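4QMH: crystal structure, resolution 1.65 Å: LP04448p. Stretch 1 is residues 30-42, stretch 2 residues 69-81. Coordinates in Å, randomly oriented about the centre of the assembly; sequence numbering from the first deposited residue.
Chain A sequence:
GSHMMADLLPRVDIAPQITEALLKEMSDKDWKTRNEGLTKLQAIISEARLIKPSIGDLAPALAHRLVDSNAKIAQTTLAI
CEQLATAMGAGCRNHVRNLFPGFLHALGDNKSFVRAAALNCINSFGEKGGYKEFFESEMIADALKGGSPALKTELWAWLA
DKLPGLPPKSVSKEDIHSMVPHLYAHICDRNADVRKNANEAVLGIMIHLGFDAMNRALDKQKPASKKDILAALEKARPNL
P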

ATOM      1  N   ASP A  30       7.830   6.113 -25.836  1.00 16.10           N
ATOM      2  CA  ASP A  30       8.211   4.754 -26.231  1.00 15.14           C
ATOM      3  C   ASP A  30       8.606   3.927 -25.019  1.00 13.88           C
ATOM      4  O   ASP A  30       9.532   4.290 -24.309  1.00 15.23           O
ATOM      5  CB  ASP A  30       9.376   4.802 -27.221  1.00 18.87           C
ATOM      6  CG  ASP A  30       9.940   3.418 -27.549  1.00 31.80           C
ATOM      7  OD1 ASP A  30       9.202   2.409 -27.490  1.00 27.61           O
ATOM      8  OD2 ASP A  30      11.140   3.346 -27.881  1.00 41.15           O
ATOM      9  N   TRP A  31       7.915   2.814 -24.785  1.00 13.20           N
ATOM     10  CA  TRP A  31       8.195   2.021 -23.587  1.00 12.13           C
ATOM     11  C   TRP A  31       9.651   1.546 -23.516  1.00  9.69           C
ATOM     12  O   TRP A  31      10.224   1.475 -22.429  1.00 12.47           O
ATOM     13  CB  TRP A  31       7.218   0.844 -23.445  1.00 13.53           C
ATOM     14  CG  TRP A  31       7.526  -0.318 -24.314  1.00 17.89           C
ATOM     15  CD1 TRP A  31       7.030  -0.565 -25.562  1.00 19.70           C
ATOM     16  CD2 TRP A  31       8.387  -1.418 -23.997  1.00 18.13           C
ATOM     17  NE1 TRP A  31       7.541  -1.747 -26.046  1.00 19.12           N
ATOM     18  CE2 TRP A  31       8.374  -2.291 -25.104  1.00 20.04           C
ATOM     19  CE3 TRP A  31       9.166  -1.749 -22.883  1.00 21.83           C
ATOM     20  CZ2 TRP A  31       9.115  -3.471 -25.131  1.00 21.49           C
ATOM     21  CZ3 TRP A  31       9.902  -2.919 -22.912  1.00 23.07           C
ATOM     22  CH2 TRP A  31       9.870  -3.767 -24.028  1.00 24.99           C
ATOM     23  N   LYS A  32      10.261   1.243 -24.663  1.00 12.39           N
ATOM     24  CA  LYS A  32      11.653   0.798 -24.650  1.00 12.28           C
ATOM     25  C   LYS A  32      12.563   1.900 -24.129  1.00 10.76           C
ATOM     26  O   LYS A  32      13.547   1.625 -23.450  1.00 14.27           O
ATOM     27  CB  LYS A  32      12.097   0.316 -26.035  1.00 18.72           C
ATOM     28  CG  LYS A  32      11.397  -0.951 -26.457  1.00 20.24           C
ATOM     29  CD  LYS A  32      11.892  -1.457 -27.795  1.00 26.97           C
ATOM     30  CE  LYS A  32      11.215  -2.769 -28.149  1.00 35.35           C
ATOM     31  NZ  LYS A  32      11.547  -3.215 -29.530  1.00 34.70           N
ATOM     32  N   THR A  33      12.218   3.150 -24.426  1.00  9.52           N
ATOM     33  CA  THR A  33      13.005   4.278 -23.938  1.00 12.26           C
ATOM     34  C   THR A  33      12.786   4.509 -22.443  1.00 11.07           C
ATOM     35  O   THR A  33      13.738   4.769 -21.712  1.00 11.18           O
ATOM     36  CB  THR A  33      12.696   5.552 -24.726  1.00 16.37           C
ATOM     37  OG1 THR A  33      12.996   5.316 -26.111  1.00 18.79           O
ATOM     38  CG2 THR A  33      13.534   6.719 -24.220  1.00 17.57           C
ATOM     39  N   ARG A  34      11.539   4.417 -21.988  1.00 14.15           N
ATOM     40  CA  ARG A  34      11.278   4.446 -20.547  1.00  9.50           C
ATOM     41  C   ARG A  34      12.096   3.369 -19.827  1.00  9.08           C
ATOM     42  O   ARG A  34      12.627   3.588 -18.739  1.00  9.66           O
ATOM     43  CB  ARG A  34       9.783   4.251 -20.239  1.00  8.95           C
ATOM     44  CG  ARG A  34       8.876   5.197 -21.013  1.00 11.11           C
ATOM     45  CD  ARG A  34       7.560   5.443 -20.298  1.00  9.93           C
ATOM     46  NE  ARG A  34       6.581   4.370 -20.469  1.00 10.88           N
ATOM     47  CZ  ARG A  34       5.930   4.126 -21.608  1.00 11.16           C
ATOM     48  NH1 ARG A  34       6.193   4.843 -22.697  1.00 11.62           N
ATOM     49  NH2 ARG A  34       5.040   3.144 -21.665  1.00 12.87           N
ATOM     50  N   ASN A  35      12.198   2.199 -20.441  1.00  9.92           N
ATOM     51  CA  ASN A  35      12.931   1.109 -19.817  1.00 11.08           C
ATOM     52  C   ASN A  35      14.415   1.434 -19.698  1.00 10.93           C
ATOM     53  O   ASN A  35      15.057   1.101 -18.704  1.00 11.21           O
ATOM     54  CB  ASN A  35      12.748  -0.183 -20.611  1.00 12.05           C
ATOM     55  CG  ASN A  35      13.423  -1.362 -19.947  1.00 17.48           C
ATOM     56  OD1 ASN A  35      13.085  -1.716 -18.824  1.00 17.26           O
ATOM     57  ND2 ASN A  35      14.384  -1.975 -20.639  1.00 17.12           N
ATOM     58  N   GLU A  36      14.949   2.086 -20.722  1.00 11.32           N
ATOM     59  CA  GLU A  36      16.336   2.529 -20.685  1.00 11.74           C
ATOM     60  C   GLU A  36      16.573   3.484 -19.523  1.00 10.47           C
ATOM     61  O   GLU A  36      17.627   3.445 -18.883  1.00 12.93           O
ATOM     62  CB  GLU A  36      16.739   3.178 -22.007  1.00 15.36           C
ATOM     63  CG  GLU A  36      16.756   2.215 -23.187  1.00 17.25           C
ATOM     64  CD  GLU A  36      17.778   1.105 -23.026  1.00 19.04           C
ATOM     65  OE1 GLU A  36      18.787   1.321 -22.321  1.00 22.32           O
ATOM     66  OE2 GLU A  36      17.576   0.024 -23.617  1.00 26.43           O
ATOM     67  N   GLY A  37      15.597   4.346 -19.255  1.00 10.60           N
ATOM     68  CA  GLY A  37      15.677   5.250 -18.124  1.00  9.36           C
ATOM     69  C   GLY A  37      15.724   4.485 -16.822  1.00  7.84           C
ATOM     70  O   GLY A  37      16.537   4.775 -15.944  1.00  9.75           O
ATOM     71  N   LEU A  38      14.836   3.508 -16.681  1.00  8.58           N
ATOM     72  CA  LEU A  38      14.834   2.693 -15.472  1.00  8.83           C
ATOM     73  C   LEU A  38      16.138   1.912 -15.345  1.00  7.81           C
ATOM     74  O   LEU A  38      16.627   1.708 -14.240  1.00 10.96           O
ATOM     75  CB  LEU A  38      13.635   1.747 -15.458  1.00 10.03           C
ATOM     76  CG  LEU A  38      12.273   2.440 -15.448  1.00 11.02           C
ATOM     77  CD1 LEU A  38      11.157   1.395 -15.508  1.00 11.12           C
ATOM     78  CD2 LEU A  38      12.134   3.311 -14.228  1.00 12.45           C
ATOM     79  N   THR A  39      16.712   1.498 -16.473  1.00 10.66           N
ATOM     80  CA  THR A  39      17.983   0.771 -16.434  1.00 13.57           C
ATOM     81  C   THR A  39      19.075   1.645 -15.837  1.00 11.74           C
ATOM     82  O   THR A  39      19.864   1.186 -15.004  1.00 12.53           O
ATOM     83  CB  THR A  39      18.405   0.267 -17.819  1.00 13.66           C
ATOM     84  OG1 THR A  39      17.516  -0.778 -18.219  1.00 16.57           O
ATOM     85  CG2 THR A  39      19.826  -0.295 -17.782  1.00 16.63           C
ATOM     86  N   LYS A  40      19.111   2.906 -16.249  1.00  8.37           N
ATOM     87  CA  LYS A  40      20.091   3.851 -15.714  1.00  8.38           C
ATOM     88  C   LYS A  40      19.849   4.086 -14.226  1.00 11.48           C
ATOM     89  O   LYS A  40      20.795   4.151 -13.442  1.00 12.97           O
ATOM     90  CB  LYS A  40      20.035   5.185 -16.458  1.00  8.68           C
ATOM     91  CG  LYS A  40      20.526   5.124 -17.915  1.00 10.53           C
ATOM     92  CD  LYS A  40      20.447   6.506 -18.552  1.00 16.24           C
ATOM     93  CE  LYS A  40      21.015   6.521 -19.957  1.00 19.12           C
ATOM     94  NZ  LYS A  40      20.151   5.805 -20.925  1.00 16.80           N
ATOM     95  N   LEU A  41      18.572   4.206 -13.853  1.00 10.76           N
ATOM     96  CA  LEU A  41      18.181   4.436 -12.467  1.00  9.49           C
ATOM     97  C   LEU A  41      18.624   3.291 -11.563  1.00  7.55           C
ATOM     98  O   LEU A  41      19.136   3.511 -10.468  1.00  8.78           O
ATOM     99  CB  LEU A  41      16.659   4.613 -12.370  1.00  6.14           C
ATOM    100  CG  LEU A  41      16.179   4.797 -10.930  1.00  7.79           C
ATOM    101  CD1 LEU A  41      16.811   6.022 -10.294  1.00 13.19           C
ATOM    102  CD2 LEU A  41      14.680   4.892 -10.892  1.00  7.85           C
ATOM    103  N   GLN A  42      18.437   2.065 -12.037  1.00  9.73           N
ATOM    104  CA  GLN A  42      18.800   0.886 -11.269  1.00  9.65           C
ATOM    105  C   GLN A  42      20.293   0.899 -10.969  1.00 11.02           C
ATOM    106  O   GLN A  42      20.711   0.565  -9.864  1.00 12.65           O
ATOM    107  CB  GLN A  42      18.422  -0.374 -12.038  1.00 13.26           C
ATOM    108  CG  GLN A  42      18.472  -1.653 -11.206  1.00 27.06           C
ATOM    109  CD  GLN A  42      19.878  -2.186 -10.982  1.00 33.58           C
ATOM    110  OE1 GLN A  42      20.128  -2.910 -10.013  1.00 29.76           O
ATOM    111  NE2 GLN A  42      20.798  -1.857 -11.889  1.00 24.85           N
ATOM    112  N   SER A  69       1.237   2.030 -18.680  1.00 15.90           N
ATOM    113  CA  SER A  69       0.353   1.262 -19.549  1.00 14.42           C
ATOM    114  C   SER A  69       1.055   0.020 -20.110  1.00 15.30           C
ATOM    115  O   SER A  69       0.412  -0.910 -20.596  1.00 16.81           O
ATOM    116  CB  SER A  69      -0.190   2.147 -20.668  1.00 18.72           C
ATOM    117  OG  SER A  69       0.875   2.725 -21.404  1.00 19.35           O
ATOM    118  N   ASN A  70       2.381   0.001 -20.025  1.00 12.19           N
ATOM    119  CA  ASN A  70       3.148  -1.173 -20.411  1.00 13.62           C
ATOM    120  C   ASN A  70       3.465  -2.024 -19.181  1.00 15.06           C
ATOM    121  O   ASN A  70       4.050  -1.537 -18.215  1.00 13.47           O
ATOM    122  CB  ASN A  70       4.426  -0.747 -21.126  1.00 14.26           C
ATOM    123  CG  ASN A  70       5.254  -1.927 -21.588  1.00 13.17           C
ATOM    124  OD1 ASN A  70       5.933  -2.568 -20.784  1.00 17.66           O
ATOM    125  ND2 ASN A  70       5.213  -2.215 -22.894  1.00 14.71           N
ATOM    126  N   ALA A  71       3.056  -3.288 -19.211  1.00 13.31           N
ATOM    127  CA  ALA A  71       3.199  -4.175 -18.054  1.00 11.52           C
ATOM    128  C   ALA A  71       4.649  -4.397 -17.639  1.00 11.75           C
ATOM    129  O   ALA A  71       4.956  -4.465 -16.448  1.00 17.22           O
ATOM    130  CB  ALA A  71       2.513  -5.511 -18.323  1.00 20.12           C
ATOM    131  N   LYS A  72       5.539  -4.528 -18.617  1.00 12.95           N
ATOM    132  CA  LYS A  72       6.960  -4.719 -18.330  1.00 11.41           C
ATOM    133  C   LYS A  72       7.527  -3.553 -17.523  1.00  8.91           C
ATOM    134  O   LYS A  72       8.261  -3.752 -16.557  1.00 12.56           O
ATOM    135  CB  LYS A  72       7.752  -4.910 -19.626  1.00 13.61           C
ATOM    136  CG  LYS A  72       7.311  -6.128 -20.437  1.00 22.29           C
ATOM    137  CD  LYS A  72       7.994  -6.164 -21.799  1.00 34.41           C
ATOM    138  CE  LYS A  72       7.524  -7.345 -22.639  1.00 36.78           C
ATOM    139  NZ  LYS A  72       8.040  -7.240 -24.033  1.00 41.29           N
ATOM    140  N   ILE A  73       7.182  -2.334 -17.926  1.00  8.69           N
ATOM    141  CA  ILE A  73       7.645  -1.149 -17.210  1.00  9.27           C
ATOM    142  C   ILE A  73       7.092  -1.122 -15.783  1.00 10.43           C
ATOM    143  O   ILE A  73       7.817  -0.847 -14.830  1.00  9.74           O
ATOM    144  CB  ILE A  73       7.225   0.151 -17.928  1.00  9.19           C
ATOM    145  CG1 ILE A  73       7.888   0.259 -19.304  1.00 12.02           C
ATOM    146  CG2 ILE A  73       7.563   1.368 -17.076  1.00 11.01           C
ATOM    147  CD1 ILE A  73       9.416   0.364 -19.241  1.00 10.72           C
ATOM    148  N   ALA A  74       5.801  -1.410 -15.642  1.00  9.98           N
ATOM    149  CA  ALA A  74       5.172  -1.417 -14.328  1.00 11.34           C
ATOM    150  C   ALA A  74       5.827  -2.434 -13.393  1.00 12.42           C
ATOM    151  O   ALA A  74       6.034  -2.158 -12.207  1.00 10.46           O
ATOM    152  CB  ALA A  74       3.672  -1.683 -14.456  1.00 13.57           C
ATOM    153  N   GLN A  75       6.146  -3.609 -13.925  1.00  9.90           N
ATOM    154  CA  GLN A  75       6.797  -4.648 -13.143  1.00 14.33           C
ATOM    155  C   GLN A  75       8.228  -4.268 -12.775  1.00 11.58           C
ATOM    156  O   GLN A  75       8.653  -4.445 -11.634  1.00 13.48           O
ATOM    157  CB  GLN A  75       6.757  -5.970 -13.895  1.00 14.22           C
ATOM    158  CG  GLN A  75       5.334  -6.480 -14.053  1.00 15.38           C
ATOM    159  CD  GLN A  75       5.185  -7.456 -15.192  1.00 16.72           C
ATOM    160  OE1 GLN A  75       6.175  -7.960 -15.724  1.00 19.71           O
ATOM    161  NE2 GLN A  75       3.937  -7.729 -15.580  1.00 17.26           N
ATOM    162  N   THR A  76       8.960  -3.726 -13.742  1.00  8.82           N
ATOM    163  CA  THR A  76      10.328  -3.290 -13.501  1.00 11.24           C
ATOM    164  C   THR A  76      10.346  -2.224 -12.413  1.00  9.59           C
ATOM    165  O   THR A  76      11.232  -2.210 -11.541  1.00 11.16           O
ATOM    166  CB  THR A  76      10.980  -2.751 -14.791  1.00 11.89           C
ATOM    167  OG1 THR A  76      11.077  -3.818 -15.747  1.00 14.78           O
ATOM    168  CG2 THR A  76      12.389  -2.215 -14.503  1.00 12.15           C
ATOM    169  N   THR A  77       9.366  -1.330 -12.458  1.00  7.35           N
ATOM    170  CA  THR A  77       9.280  -0.243 -11.490  1.00  8.05           C
ATOM    171  C   THR A  77       9.050  -0.773 -10.070  1.00  9.64           C
ATOM    172  O   THR A  77       9.614  -0.246  -9.111  1.00  8.23           O
ATOM    173  CB  THR A  77       8.215   0.806 -11.903  1.00  7.32           C
ATOM    174  OG1 THR A  77       8.513   1.296 -13.218  1.00  7.92           O
ATOM    175  CG2 THR A  77       8.164   1.957 -10.931  1.00  9.57           C
ATOM    176  N   LEU A  78       8.243  -1.825  -9.918  1.00  8.92           N
ATOM    177  CA  LEU A  78       8.073  -2.428  -8.598  1.00  7.70           C
ATOM    178  C   LEU A  78       9.416  -2.919  -8.061  1.00  9.14           C
ATOM    179  O   LEU A  78       9.750  -2.672  -6.902  1.00  9.36           O
ATOM    180  CB  LEU A  78       7.056  -3.572  -8.626  1.00  9.51           C
ATOM    181  CG  LEU A  78       5.595  -3.153  -8.803  1.00 13.70           C
ATOM    182  CD1 LEU A  78       4.767  -4.356  -9.257  1.00 13.32           C
ATOM    183  CD2 LEU A  78       5.019  -2.530  -7.517  1.00 10.95           C
ATOM    184  N   ALA A  79      10.182  -3.599  -8.914  1.00 10.51           N
ATOM    185  CA  ALA A  79      11.512  -4.078  -8.541  1.00 11.25           C
ATOM    186  C   ALA A  79      12.400  -2.917  -8.119  1.00 10.63           C
ATOM    187  O   ALA A  79      13.123  -3.005  -7.125  1.00 10.92           O
ATOM    188  CB  ALA A  79      12.150  -4.847  -9.700  1.00 12.94           C
ATOM    189  N   ILE A  80      12.364  -1.827  -8.880  1.00  9.24           N
ATOM    190  CA  ILE A  80      13.167  -0.655  -8.521  1.00  8.65           C
ATOM    191  C   ILE A  80      12.752  -0.038  -7.191  1.00 11.84           C
ATOM    192  O   ILE A  80      13.601   0.386  -6.402  1.00 10.69           O
ATOM    193  CB  ILE A  80      13.129   0.410  -9.627  1.00 12.76           C
ATOM    194  CG1 ILE A  80      13.962  -0.058 -10.821  1.00 22.05           C
ATOM    195  CG2 ILE A  80      13.666   1.736  -9.104  1.00 10.70           C
ATOM    196  CD1 ILE A  80      13.742   0.764 -12.069  1.00 23.84           C
ATOM    197  N   CYS A  81      11.451   0.002  -6.925  1.00  9.05           N
ATOM    198  CA  CYS A  81      10.988   0.562  -5.662  1.00  7.94           C
ATOM    199  C   CYS A  81      11.434  -0.296  -4.485  1.00 11.39           C
ATOM    200  O   CYS A  81      11.734   0.227  -3.422  1.00 10.37           O
ATOM    201  CB  CYS A  81       9.469   0.747  -5.657  1.00  9.58           C
ATOM    202  SG  CYS A  81       8.925   2.081  -6.719  1.00 10.47           S
TER
HETATM  203  O   HOH W   1      10.864  -3.209 -18.399  1.00 22.80           O
HETATM  204  O   HOH W   2      12.664  -4.326 -17.800  1.00 36.02           O

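No direct hydrogen bond joins these two helices; the polar link between them is carried by water. Asn35 OD1 and Thr76 OG1 stand 4.2 Å apart, and two water sites bridge them; water 1 O and water 2 O are 2.2 Å apart, too close to be occupied at once, so they are best read as alternative positions of the bridge. Water 1 donates to Asn35 OD1 at 2.7 Å and to Thr76 OG1 at 2.7 Å; water 2 donates to the same two atoms, Asn35 OD1 at 2.8 Å and Thr76 OG1 at 2.6 Å. Both side chains are partly exposed, so each can present oxygen to solvent while its carbon atoms remain available for packing.

The rest of the contact illustrates a general principle: neighbouring helices that run nearly parallel can be held by interlocking apolar side chains. Here the axes approach to 9.9 Å at an angle of 11°, and 583 Å² of surface is buried, both sides summed. Each helix supplies one knob to a hole in the other. Ile73 sits among Trp31, Arg34, Asn35 and Leu38. Its CA-to-CB bond points sideways, but the end of the side chain comes nearer, bringing Ile73 CD1 to 3.6 Å from Asn35 CB and 3.5 Å from the backbone atom Trp31 O. In return, Leu38 sits among Ile73, Thr76, Thr77 and Ile80. Leu38 CB lies 3.5 Å from Ile80 CD1, and Leu38 CD1 lies 3.9 Å from Ile73 CG2. Ile73, Leu38, Leu41 and Ile80 are all buried, where branched hydrocarbon side chains fill space without leaving a polar group unpaired.

Thr77 shows how a polar residue can line such a hole. Its hydroxyl donates to its own helix, Thr77 OG1 to Ile73 O at 2.8 Å, and so is satisfied even though Thr77 OG1 lies 3.5 Å from the methyl carbon Leu38 CD1. Further along, Leu41 CD2 lies 3.8 Å from Ile80 CG2.

At the N-terminal end, Asn70 OD1 caps its helix by accepting from Ile73 N at 3.1 Å, while Asn70 ND2 lies over one face of the indole, 3.3 Å from Trp31 CG. Trp31, a p rotamer, has Ile73 CD1 at its ring edge, 4.2 Å from Trp31 CE3, and Lys72 CD lies 3.8 Å from Trp31 CH2. Arg34 is buried nearby, Arg34 CB 4.0 Å from Ile73 CD1; its guanidinium nitrogens are hydrogen-bonded just outside the two stretches. The guanidinium also lies against the partner, with Arg34 NH2 4.0 Å from Asn70 CB, so both ends of the side chain take part.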